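Local coordinates for conserved hypothetical protein (Bacteroides thetaiotaomicron, PDB 2FB6) that is of unknown function but has a parallel five-stranded alpha/beta fold, probably related to DsrE-like proteins, some of which handle sulfur through cysteines, at residues W14-F23 with L53-I64; I42-K52 with T73-F84. All coordinates share one frame; numbering follows the deposited sequence.

How the contacts relate
Both contacts belong to one parallel sheet and the helices that pack on it. Their centres lie about 11 Å apart. Their segments alternate along the chain: 14-23, 42-52, 53-64, then 73-84. Contact 2 holds the pairing of strands 41-46 and 73-77 and the loops and helices that follow them. Contact 1 packs the end of strand 9-14 and helix 19-36 against helices 49-56 and 58-70. Helix 49-56 is shared by both. Trp-14 joins the two contacts: its backbone bonds to Ile-45, and its carbonyl O probably accepts from Ser-50 OG. At the end of strand 9-14, it lies between the strand pair and the helix layer, and its ring packs on Leu-46.

Contact 1: residues W14-F23 with L53-I64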
loop_
_atom_site.group_PDB
_atom_site.type_symbol
_atom_site.label_atom_id
_atom_site.label_comp_id
_atom_site.label_asym_id
_atom_site.label_seq_id
_atom_site.Cartn_x
_atom_site.Cartn_y
_atom_site.Cartn_z
ATOM N N TRP A 14 -2.221 1.886 -4.757
ATOM C CA TRP A 14 -1.188 1.401 -5.654
ATOM C C TRP A 14 -1.807 0.372 -6.602
ATOM O O TRP A 14 -2.086 -0.764 -6.210
ATOM C CB TRP A 14 -0.062 0.799 -4.804
ATOM C CG TRP A 14 1.020 0.096 -5.543
ATOM C CD1 TRP A 14 1.194 0.016 -6.901
ATOM C CD2 TRP A 14 2.114 -0.605 -4.955
ATOM N NE1 TRP A 14 2.317 -0.739 -7.187
ATOM C CE2 TRP A 14 2.905 -1.122 -6.010
ATOM C CE3 TRP A 14 2.512 -0.845 -3.632
ATOM C CZ2 TRP A 14 4.060 -1.876 -5.781
ATOM C CZ3 TRP A 14 3.663 -1.618 -3.399
ATOM C CH2 TRP A 14 4.421 -2.119 -4.471
ATOM N N THR A 15 -2.031 0.788 -7.848
ATOM C CA THR A 15 -2.576 -0.110 -8.874
ATOM C C THR A 15 -1.536 -0.483 -9.914
ATOM O O THR A 15 -1.652 -1.524 -10.558
ATOM C CB THR A 15 -3.793 0.501 -9.628
ATOM O OG1 THR A 15 -3.355 1.553 -10.487
ATOM C CG2 THR A 15 -4.863 1.024 -8.656
ATOM N N THR A 16 -0.535 0.371 -10.101
ATOM C CA THR A 16 0.384 0.205 -11.238
ATOM C C THR A 16 1.338 -0.975 -11.079
ATOM O O THR A 16 1.748 -1.316 -9.959
ATOM C CB THR A 16 1.202 1.490 -11.507
ATOM O OG1 THR A 16 1.928 1.321 -12.730
ATOM C CG2 THR A 16 2.176 1.812 -10.361
ATOM N N ASP A 17 1.700 -1.587 -12.207
ATOM C CA ASP A 17 2.795 -2.545 -12.199
ATOM C C ASP A 17 4.020 -2.007 -12.940
ATOM O O ASP A 17 4.914 -2.776 -13.282
ATOM C CB ASP A 17 2.361 -3.921 -12.735
ATOM C CG ASP A 17 1.886 -3.880 -14.176
ATOM O OD1 ASP A 17 1.972 -2.821 -14.839
ATOM O OD2 ASP A 17 1.455 -4.956 -14.657
ATOM N N ASN A 18 4.071 -0.687 -13.134
ATOM C CA ASN A 18 5.245 -0.064 -13.737
ATOM C C ASN A 18 6.365 -0.009 -12.706
ATOM O O ASN A 18 6.282 0.745 -11.733
ATOM C CB ASN A 18 4.935 1.338 -14.243
ATOM C CG ASN A 18 6.100 1.937 -14.984
ATOM O OD1 ASN A 18 7.118 2.272 -14.394
ATOM N ND2 ASN A 18 5.969 2.046 -16.289
ATOM N N LYS A 19 7.406 -0.813 -12.896
ATOM C CA LYS A 19 8.493 -0.882 -11.911
ATOM C C LYS A 19 9.223 0.448 -11.727
ATOM O O LYS A 19 9.580 0.799 -10.607
ATOM C CB LYS A 19 9.464 -2.024 -12.237
ATOM C CG LYS A 19 8.814 -3.388 -12.023
ATOM C CD LYS A 19 9.744 -4.556 -12.347
ATOM C CE LYS A 19 10.869 -4.681 -11.332
ATOM N NZ LYS A 19 11.734 -5.883 -11.597
ATOM N N ASP A 20 9.417 1.209 -12.808
ATOM C CA ASP A 20 10.096 2.504 -12.680
ATOM C C ASP A 20 9.346 3.408 -11.721
ATOM O O ASP A 20 9.949 4.058 -10.862
ATOM C CB ASP A 20 10.284 3.192 -14.045
ATOM C CG ASP A 20 11.503 2.694 -14.804
ATOM O OD1 ASP A 20 12.406 2.091 -14.203
ATOM O OD2 ASP A 20 11.553 2.925 -16.031
ATOM N N THR A 21 8.022 3.434 -11.845
ATOM C CA THR A 21 7.218 4.259 -10.950
ATOM C C THR A 21 7.157 3.685 -9.526
ATOM O O THR A 21 7.230 4.434 -8.550
ATOM C CB THR A 21 5.844 4.515 -11.551
ATOM O OG1 THR A 21 6.032 5.329 -12.718
ATOM C CG2 THR A 21 4.898 5.205 -10.557
ATOM N N VAL A 22 7.060 2.362 -9.413
ATOM C CA VAL A 22 7.049 1.737 -8.085
ATOM C C VAL A 22 8.308 2.066 -7.300
ATOM O O VAL A 22 8.217 2.475 -6.150
ATOM C CB VAL A 22 6.850 0.199 -8.180
ATOM C CG1 VAL A 22 7.150 -0.505 -6.833
ATOM C CG2 VAL A 22 5.432 -0.109 -8.639
ATOM N N PHE A 23 9.478 1.893 -7.904
ATOM C CA PHE A 23 10.691 2.058 -7.140
ATOM C C PHE A 23 10.978 3.543 -6.929
ATOM O O PHE A 23 11.212 3.995 -5.791
ATOM C CB PHE A 23 11.865 1.352 -7.819
ATOM C CG PHE A 23 11.755 -0.162 -7.839
ATOM C CD1 PHE A 23 11.670 -0.892 -6.656
ATOM C CD2 PHE A 23 11.786 -0.848 -9.041
ATOM C CE1 PHE A 23 11.602 -2.292 -6.676
ATOM C CE2 PHE A 23 11.716 -2.248 -9.070
ATOM C CZ PHE A 23 11.615 -2.954 -7.884
ATOM N N LEU A 53 2.288 -8.026 -9.486
ATOM C CA LEU A 53 3.687 -7.614 -9.420
ATOM C C LEU A 53 4.328 -7.976 -8.074
ATOM O O LEU A 53 5.416 -8.553 -8.015
ATOM C CB LEU A 53 3.833 -6.115 -9.698
ATOM C CG LEU A 53 5.254 -5.574 -9.550
ATOM C CD1 LEU A 53 6.155 -6.143 -10.660
ATOM C CD2 LEU A 53 5.216 -4.046 -9.551
ATOM N N VAL A 54 3.668 -7.605 -6.986
ATOM C CA VAL A 54 4.205 -7.877 -5.656
ATOM C C VAL A 54 4.348 -9.377 -5.432
ATOM O O VAL A 54 5.342 -9.828 -4.852
ATOM C CB VAL A 54 3.335 -7.226 -4.561
ATOM C CG1 VAL A 54 3.772 -7.677 -3.198
ATOM C CG2 VAL A 54 3.441 -5.695 -4.657
ATOM N N ALA A 55 3.370 -10.157 -5.903
ATOM C CA ALA A 55 3.394 -11.596 -5.677
ATOM C C ALA A 55 4.559 -12.274 -6.370
ATOM O O ALA A 55 5.059 -13.286 -5.886
ATOM C CB ALA A 55 2.085 -12.216 -6.143
ATOM N N ASN A 56 4.963 -11.712 -7.508
ATOM C CA ASN A 56 5.887 -12.383 -8.405
ATOM C C ASN A 56 7.304 -11.812 -8.460
ATOM O O ASN A 56 8.212 -12.490 -8.940
ATOM C CB ASN A 56 5.290 -12.425 -9.810
ATOM C CG ASN A 56 4.143 -13.424 -9.932
ATOM O OD1 ASN A 56 2.979 -13.040 -10.056
ATOM N ND2 ASN A 56 4.474 -14.721 -9.895
ATOM N N ASP A 57 7.501 -10.584 -7.986
ATOM C CA ASP A 57 8.780 -9.911 -8.209
ATOM C C ASP A 57 9.555 -9.749 -6.917
ATOM O O ASP A 57 9.169 -8.959 -6.049
ATOM C CB ASP A 57 8.555 -8.552 -8.864
ATOM C CG ASP A 57 9.840 -7.934 -9.360
ATOM O OD1 ASP A 57 10.718 -7.650 -8.527
ATOM O OD2 ASP A 57 9.953 -7.739 -10.591
ATOM N N THR A 58 10.666 -10.482 -6.807
ATOM C CA THR A 58 11.425 -10.479 -5.562
ATOM C C THR A 58 12.029 -9.119 -5.227
ATOM O O THR A 58 12.123 -8.781 -4.050
ATOM C CB THR A 58 12.518 -11.567 -5.515
ATOM O OG1 THR A 58 13.318 -11.489 -6.696
ATOM C CG2 THR A 58 11.898 -12.956 -5.407
ATOM N N GLN A 59 12.425 -8.339 -6.242
ATOM C CA GLN A 59 12.944 -6.991 -5.977
ATOM C C GLN A 59 11.865 -6.091 -5.367
ATOM O O GLN A 59 12.140 -5.332 -4.437
ATOM C CB GLN A 59 13.543 -6.336 -7.229
ATOM C CG GLN A 59 14.892 -6.940 -7.618
ATOM C CD GLN A 59 15.494 -6.302 -8.846
ATOM O OE1 GLN A 59 16.114 -6.982 -9.673
ATOM N NE2 GLN A 59 15.361 -4.990 -8.956
ATOM N N VAL A 60 10.636 -6.190 -5.883
ATOM C CA VAL A 60 9.513 -5.451 -5.285
ATOM C C VAL A 60 9.250 -5.946 -3.844
ATOM O O VAL A 60 8.985 -5.151 -2.946
ATOM C CB VAL A 60 8.251 -5.553 -6.170
ATOM C CG1 VAL A 60 7.041 -4.871 -5.529
ATOM C CG2 VAL A 60 8.522 -4.950 -7.546
ATOM N N GLN A 61 9.321 -7.256 -3.616
ATOM C CA GLN A 61 9.136 -7.786 -2.253
ATOM C C GLN A 61 10.128 -7.200 -1.251
ATOM O O GLN A 61 9.767 -6.920 -0.116
ATOM C CB GLN A 61 9.176 -9.315 -2.259
ATOM C CG GLN A 61 8.036 -9.878 -3.071
ATOM C CD GLN A 61 8.072 -11.366 -3.201
ATOM O OE1 GLN A 61 8.979 -12.029 -2.701
ATOM N NE2 GLN A 61 7.079 -11.907 -3.889
ATOM N N THR A 62 11.379 -7.026 -1.665
ATOM C CA THR A 62 12.359 -6.389 -0.794
ATOM C C THR A 62 11.906 -4.999 -0.367
ATOM O O THR A 62 12.034 -4.656 0.810
ATOM C CB THR A 62 13.729 -6.359 -1.493
ATOM O OG1 THR A 62 14.054 -7.704 -1.839
ATOM C CG2 THR A 62 14.840 -5.777 -0.582
ATOM N N GLU A 63 11.363 -4.210 -1.300
ATOM C CA GLU A 63 10.828 -2.886 -0.945
ATOM C C GLU A 63 9.651 -2.993 0.016
ATOM O O GLU A 63 9.544 -2.212 0.955
ATOM C CB GLU A 63 10.347 -2.108 -2.176
ATOM C CG GLU A 63 11.413 -1.565 -3.069
ATOM C CD GLU A 63 12.375 -0.616 -2.373
ATOM O OE1 GLU A 63 11.945 0.253 -1.582
ATOM O OE2 GLU A 63 13.581 -0.738 -2.644
ATOM N N ILE A 64 8.762 -3.955 -0.228
ATOM C CA ILE A 64 7.602 -4.177 0.642
ATOM C C ILE A 64 8.064 -4.393 2.080
ATOM O O ILE A 64 7.513 -3.807 3.014
ATOM C CB ILE A 64 6.794 -5.420 0.180
ATOM C CG1 ILE A 64 6.086 -5.159 -1.162
ATOM C CG2 ILE A 64 5.799 -5.913 1.271
ATOM C CD1 ILE A 64 4.968 -4.111 -1.111
#
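Helix 19-23, with Lys-19 and Phe-23, runs nearly parallel to helix 58-64, with Val-60 and Glu-63: the axes are 18° apart and 11.4 Å at their closest. Lys-19 bends at chi3 (70°), and its NZ meets Asp-57 OD2 at 2.8 Å in a salt bridge on the syn side. Asp-57 is also the N-cap of helix 58-70. Its OD1 accepts from Val-60 N at 3.0 Å, on the anti side and well out of the carboxylate plane. One carboxylate therefore caps a helix and holds the lysine. Phe-23 reaches across at about a right angle to Val-60, with Phe-23 CZ 3.7 Å from Val-60 CG2. Glu-63 CG lies at the ring edge, 3.7 Å from Phe-23 CD1. Deeper in, the six-membered end of the Trp-14 indole touches three residues. Trp-14 CZ3 is 3.6 Å from Ile-64 CD1, and Trp-14 CH2 is 3.7 Å from Val-54 CG2. Ile-64 CD1 and Val-60 CG1 lie at the ring edge; Val-54 CG2 comes in obliquely. Trp-14 NE1 donates to Thr-16 O. Leu-53 CD2 fills in beside Val-22 CG2 at 4.0 Å. Around this layer, Trp-14 also packs on Leu-26 of helix 19-36 and on Ile-44 and Leu-46 of strand 41-46.

Contact 2: residues I42-K52 with T73-F84; sequences INIILWGASVK and TIEACQDCCENF
Strands 42-46 and 73-77 are parallel neighbours in a beta-alpha-beta unit, with Ile-44 paired with Ile-74 and Ile-45 with Glu-75. Helices 49-56 and 58-70 make the crossover between them. Five backbone hydrogen bonds join the pair, from Thr-73 N to Ile-42 O at one end to Cys-77 N to Leu-46 O at the other. Leu-46 N to Glu-75 O measures 2.8 Å. On one face Ile-44 and Ile-74 point toward helix 58-70, where Ile-44 meets Met-67 and Ile-74 meets Ile-64 and Leu-68. On the other face Glu-75 lies alongside Ile-45, with Glu-75 OE2 3.7 Å from Ile-45 CG1. Both carboxylate oxygens of Glu-75 have outside partners: OE1 forms a salt bridge with Arg-98 and OE2 bonds to Tyr-107 OH.

Where strand 73-77 ends and helix 78-84 begins, Cys-77 and Cys-80 meet the Trp-47 indole. Cys-77 SG stands over one face, 3.6 Å from Trp-47 NE1, and Cys-77 CB makes a CH-pi contact with the five-membered ring. Cys-80 SG comes in obliquely, 3.5 Å from Trp-47 CD1. Cys-77 is also the N-cap of helix 78-84. Its SG, held anti to the backbone N (chi1 170°), both lies over the Trp-47 ring and accepts from Cys-80 N at 3.3 Å. Further along, Val-51 CG1 touches the edge of the Phe-84 ring, 3.8 Å from Phe-84 CD2. In one of its two modelled conformers, Lys-52 runs across that ring with CE over its centre and NZ in a cation-pi contact, so this part is less certain.

Cys-77 and Cys-80, modelled without a disulfide between them, are spaced as CxxC at a helix start, as in thioredoxins. A redox or sulfur-handling role is possible but unconfirmed. Loops at the C-terminal ends of parallel strands are where alpha/beta folds commonly place their active sites.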
loop_
_atom_site.group_PDB
_atom_site.type_symbol
_atom_site.label_atom_id
_atom_site.label_comp_id
_atom_site.label_asym_id
_atom_site.label_seq_id
_atom_site.Cartn_x
_atom_site.Cartn_y
_atom_site.Cartn_z
ATOM N N ILE A 42 1.143 6.317 7.050
ATOM C CA ILE A 42 1.055 6.063 5.613
ATOM C C ILE A 42 0.476 4.676 5.421
ATOM O O ILE A 42 0.979 3.692 5.981
ATOM C CB ILE A 42 2.420 6.129 4.898
ATOM C CG1 ILE A 42 3.111 7.493 5.141
ATOM C CG2 ILE A 42 2.240 5.826 3.400
ATOM C CD1 ILE A 42 4.447 7.636 4.471
ATOM N N ASN A 43 -0.622 4.625 4.678
ATOM C CA ASN A 43 -1.275 3.372 4.332
ATOM C C ASN A 43 -1.216 3.158 2.823
ATOM O O ASN A 43 -1.545 4.069 2.061
ATOM C CB ASN A 43 -2.744 3.408 4.769
ATOM C CG ASN A 43 -3.487 2.124 4.431
ATOM O OD1 ASN A 43 -4.502 2.142 3.724
ATOM N ND2 ASN A 43 -2.990 1.005 4.939
ATOM N N ILE A 44 -0.822 1.957 2.407
ATOM C CA ILE A 44 -0.744 1.638 0.986
ATOM C C ILE A 44 -1.732 0.525 0.693
ATOM O O ILE A 44 -1.750 -0.478 1.397
ATOM C CB ILE A 44 0.691 1.216 0.567
ATOM C CG1 ILE A 44 1.692 2.366 0.857
ATOM C CG2 ILE A 44 0.694 0.803 -0.934
ATOM C CD1 ILE A 44 3.117 2.059 0.536
ATOM N N ILE A 45 -2.558 0.734 -0.328
ATOM C CA ILE A 45 -3.557 -0.252 -0.750
ATOM C C ILE A 45 -3.073 -0.888 -2.055
ATOM O O ILE A 45 -2.897 -0.199 -3.052
ATOM C CB ILE A 45 -4.930 0.404 -1.008
ATOM C CG1 ILE A 45 -5.414 1.200 0.216
ATOM C CG2 ILE A 45 -5.937 -0.668 -1.440
ATOM C CD1 ILE A 45 -6.544 2.159 -0.141
ATOM N N LEU A 46 -2.856 -2.197 -2.023
ATOM C CA LEU A 46 -2.483 -2.954 -3.215
ATOM C C LEU A 46 -3.736 -3.479 -3.891
ATOM O O LEU A 46 -4.437 -4.322 -3.339
ATOM C CB LEU A 46 -1.598 -4.135 -2.834
ATOM C CG LEU A 46 -0.151 -3.815 -2.500
ATOM C CD1 LEU A 46 0.548 -5.041 -1.965
ATOM C CD2 LEU A 46 0.543 -3.330 -3.753
ATOM N N TRP A 47 -4.028 -2.998 -5.098
ATOM C CA TRP A 47 -5.283 -3.374 -5.740
ATOM C C TRP A 47 -5.128 -3.163 -7.233
ATOM O O TRP A 47 -4.927 -2.035 -7.670
ATOM C CB TRP A 47 -6.400 -2.472 -5.192
ATOM C CG TRP A 47 -7.801 -2.916 -5.496
ATOM C CD1 TRP A 47 -8.208 -3.800 -6.454
ATOM C CD2 TRP A 47 -8.983 -2.447 -4.853
ATOM N NE1 TRP A 47 -9.579 -3.918 -6.438
ATOM C CE2 TRP A 47 -10.075 -3.105 -5.452
ATOM C CE3 TRP A 47 -9.226 -1.550 -3.800
ATOM C CZ2 TRP A 47 -11.400 -2.874 -5.055
ATOM C CZ3 TRP A 47 -10.547 -1.333 -3.400
ATOM C CH2 TRP A 47 -11.602 -1.990 -4.017
ATOM N N GLY A 48 -5.253 -4.241 -8.009
ATOM C CA GLY A 48 -5.074 -4.163 -9.470
ATOM C C GLY A 48 -3.822 -4.881 -9.925
ATOM O O GLY A 48 -3.416 -5.856 -9.305
ATOM N N ALA A 49 -3.203 -4.389 -11.003
ATOM C CA ALA A 49 -2.031 -5.044 -11.610
ATOM C C ALA A 49 -0.879 -5.195 -10.600
ATOM O O ALA A 49 -0.117 -6.165 -10.629
ATOM C CB ALA A 49 -1.592 -4.263 -12.852
ATOM N N SER A 50 -0.800 -4.246 -9.678
ATOM C CA SER A 50 0.206 -4.279 -8.621
ATOM C C SER A 50 0.229 -5.547 -7.769
ATOM O O SER A 50 1.285 -5.940 -7.273
ATOM C CB SER A 50 -0.001 -3.088 -7.700
ATOM O OG SER A 50 -1.301 -3.146 -7.141
ATOM N N VAL A 51 -0.933 -6.171 -7.580
ATOM C CA VAL A 51 -1.008 -7.353 -6.736
ATOM C C VAL A 51 -0.200 -8.500 -7.353
ATOM O O VAL A 51 0.549 -9.189 -6.653
ATOM C CB VAL A 51 -2.474 -7.770 -6.486
ATOM C CG1 VAL A 51 -2.538 -9.135 -5.796
ATOM C CG2 VAL A 51 -3.171 -6.742 -5.605
ATOM N N LYS A 52 -0.317 -8.648 -8.670
ATOM C CA LYS A 52 0.466 -9.648 -9.407
ATOM C C LYS A 52 1.951 -9.310 -9.353
ATOM O O LYS A 52 2.786 -10.198 -9.178
ATOM C CB LYS A 52 0.010 -9.754 -10.864
ATOM C CG LYS A 52 -1.276 -10.517 -11.052
ATOM C CD LYS A 52 -1.552 -10.758 -12.531
ATOM C CE LYS A 52 -2.971 -11.245 -12.748
ATOM N NZ LYS A 52 -3.312 -11.323 -14.200
ATOM N N THR A 73 1.774 0.934 6.737
ATOM C CA THR A 73 0.848 -0.200 6.708
ATOM C C THR A 73 0.541 -0.525 5.247
ATOM O O THR A 73 0.471 0.371 4.411
ATOM C CB THR A 73 -0.456 0.072 7.515
ATOM O OG1 THR A 73 -1.100 1.247 7.016
ATOM C CG2 THR A 73 -0.135 0.310 8.982
ATOM N N ILE A 74 0.364 -1.804 4.937
ATOM C CA ILE A 74 0.067 -2.238 3.564
ATOM C C ILE A 74 -1.032 -3.284 3.609
ATOM O O ILE A 74 -0.934 -4.232 4.371
ATOM C CB ILE A 74 1.303 -2.822 2.827
ATOM C CG1 ILE A 74 2.490 -1.856 2.936
ATOM C CG2 ILE A 74 0.934 -3.079 1.345
ATOM C CD1 ILE A 74 3.758 -2.350 2.267
ATOM N N GLU A 75 -2.092 -3.064 2.828
ATOM C CA GLU A 75 -3.223 -3.981 2.768
ATOM C C GLU A 75 -3.521 -4.258 1.309
ATOM O O GLU A 75 -3.274 -3.404 0.457
ATOM C CB GLU A 75 -4.444 -3.396 3.486
ATOM C CG GLU A 75 -4.831 -1.978 3.025
ATOM C CD GLU A 75 -5.979 -1.363 3.824
ATOM O OE1 GLU A 75 -6.548 -2.061 4.690
ATOM O OE2 GLU A 75 -6.315 -0.185 3.571
ATOM N N ALA A 76 -3.973 -5.474 1.022
ATOM C CA ALA A 76 -4.221 -5.877 -0.355
ATOM C C ALA A 76 -5.646 -6.355 -0.498
ATOM O O ALA A 76 -6.189 -6.998 0.408
ATOM C CB ALA A 76 -3.253 -6.992 -0.778
ATOM N N CYS A 77 -6.226 -6.053 -1.655
ATOM C CA CYS A 77 -7.561 -6.487 -2.006
ATOM C C CYS A 77 -7.646 -8.011 -1.975
ATOM O O CYS A 77 -6.960 -8.682 -2.732
ATOM C CB CYS A 77 -7.939 -5.921 -3.381
ATOM S SG CYS A 77 -9.463 -6.583 -4.091
ATOM N N GLN A 78 -8.485 -8.553 -1.090
ATOM C CA GLN A 78 -8.635 -9.998 -0.972
ATOM C C GLN A 78 -9.245 -10.619 -2.221
ATOM O O GLN A 78 -8.884 -11.752 -2.579
ATOM C CB GLN A 78 -9.447 -10.362 0.278
ATOM C CG GLN A 78 -9.628 -11.861 0.478
ATOM C CD GLN A 78 -10.088 -12.213 1.886
ATOM O OE1 GLN A 78 -9.911 -11.430 2.824
ATOM N NE2 GLN A 78 -10.683 -13.387 2.037
ATOM N N ASP A 79 -10.170 -9.913 -2.878
ATOM C CA ASP A 79 -10.705 -10.420 -4.150
ATOM C C ASP A 79 -9.581 -10.578 -5.175
ATOM O O ASP A 79 -9.478 -11.620 -5.833
ATOM C CB ASP A 79 -11.767 -9.472 -4.696
ATOM C CG ASP A 79 -13.073 -9.578 -3.952
ATOM O OD1 ASP A 79 -13.805 -10.580 -4.169
ATOM O OD2 ASP A 79 -13.399 -8.653 -3.161
ATOM N N CYS A 80 -8.737 -9.553 -5.315
ATOM C CA CYS A 80 -7.584 -9.673 -6.220
ATOM C C CYS A 80 -6.662 -10.814 -5.856
ATOM O O CYS A 80 -6.249 -11.585 -6.727
ATOM C CB CYS A 80 -6.744 -8.396 -6.230
ATOM S SG CYS A 80 -7.464 -7.113 -7.225
ATOM N N CYS A 81 -6.301 -10.908 -4.575
ATOM C CA CYS A 81 -5.428 -11.986 -4.122
ATOM C C CYS A 81 -6.021 -13.350 -4.439
ATOM O O CYS A 81 -5.303 -14.266 -4.885
ATOM C CB CYS A 81 -5.151 -11.867 -2.628
ATOM S SG CYS A 81 -4.151 -10.396 -2.234
ATOM N N GLU A 82 -7.330 -13.486 -4.235
ATOM C CA GLU A 82 -7.979 -14.772 -4.497
ATOM C C GLU A 82 -8.108 -15.023 -5.991
ATOM O O GLU A 82 -7.895 -16.148 -6.450
ATOM C CB GLU A 82 -9.326 -14.864 -3.769
ATOM C CG GLU A 82 -9.121 -14.933 -2.265
ATOM C CD GLU A 82 -10.410 -15.078 -1.491
ATOM O OE1 GLU A 82 -11.481 -15.084 -2.125
ATOM O OE2 GLU A 82 -10.360 -15.175 -0.250
ATOM N N ASN A 83 -8.437 -13.989 -6.760
ATOM C CA ASN A 83 -8.559 -14.166 -8.211
ATOM C C ASN A 83 -7.246 -14.476 -8.916
ATOM O O ASN A 83 -7.209 -15.240 -9.896
ATOM C CB ASN A 83 -9.254 -12.980 -8.849
ATOM C CG ASN A 83 -10.719 -12.942 -8.504
ATOM O OD1 ASN A 83 -11.331 -13.987 -8.246
ATOM N ND2 ASN A 83 -11.290 -11.747 -8.477
ATOM N N PHE A 84 -6.171 -13.881 -8.410
ATOM C CA PHE A 84 -4.837 -14.119 -8.952
ATOM C C PHE A 84 -4.157 -15.336 -8.307
ATOM O O PHE A 84 -3.071 -15.739 -8.748
ATOM C CB PHE A 84 -3.956 -12.870 -8.796
ATOM C CG PHE A 84 -4.522 -11.615 -9.442
ATOM C CD1 PHE A 84 -5.517 -11.682 -10.422
ATOM C CD2 PHE A 84 -4.042 -10.357 -9.070
ATOM C CE1 PHE A 84 -6.038 -10.512 -11.009
ATOM C CE2 PHE A 84 -4.539 -9.184 -9.651
ATOM C CZ PHE A 84 -5.536 -9.254 -10.626
#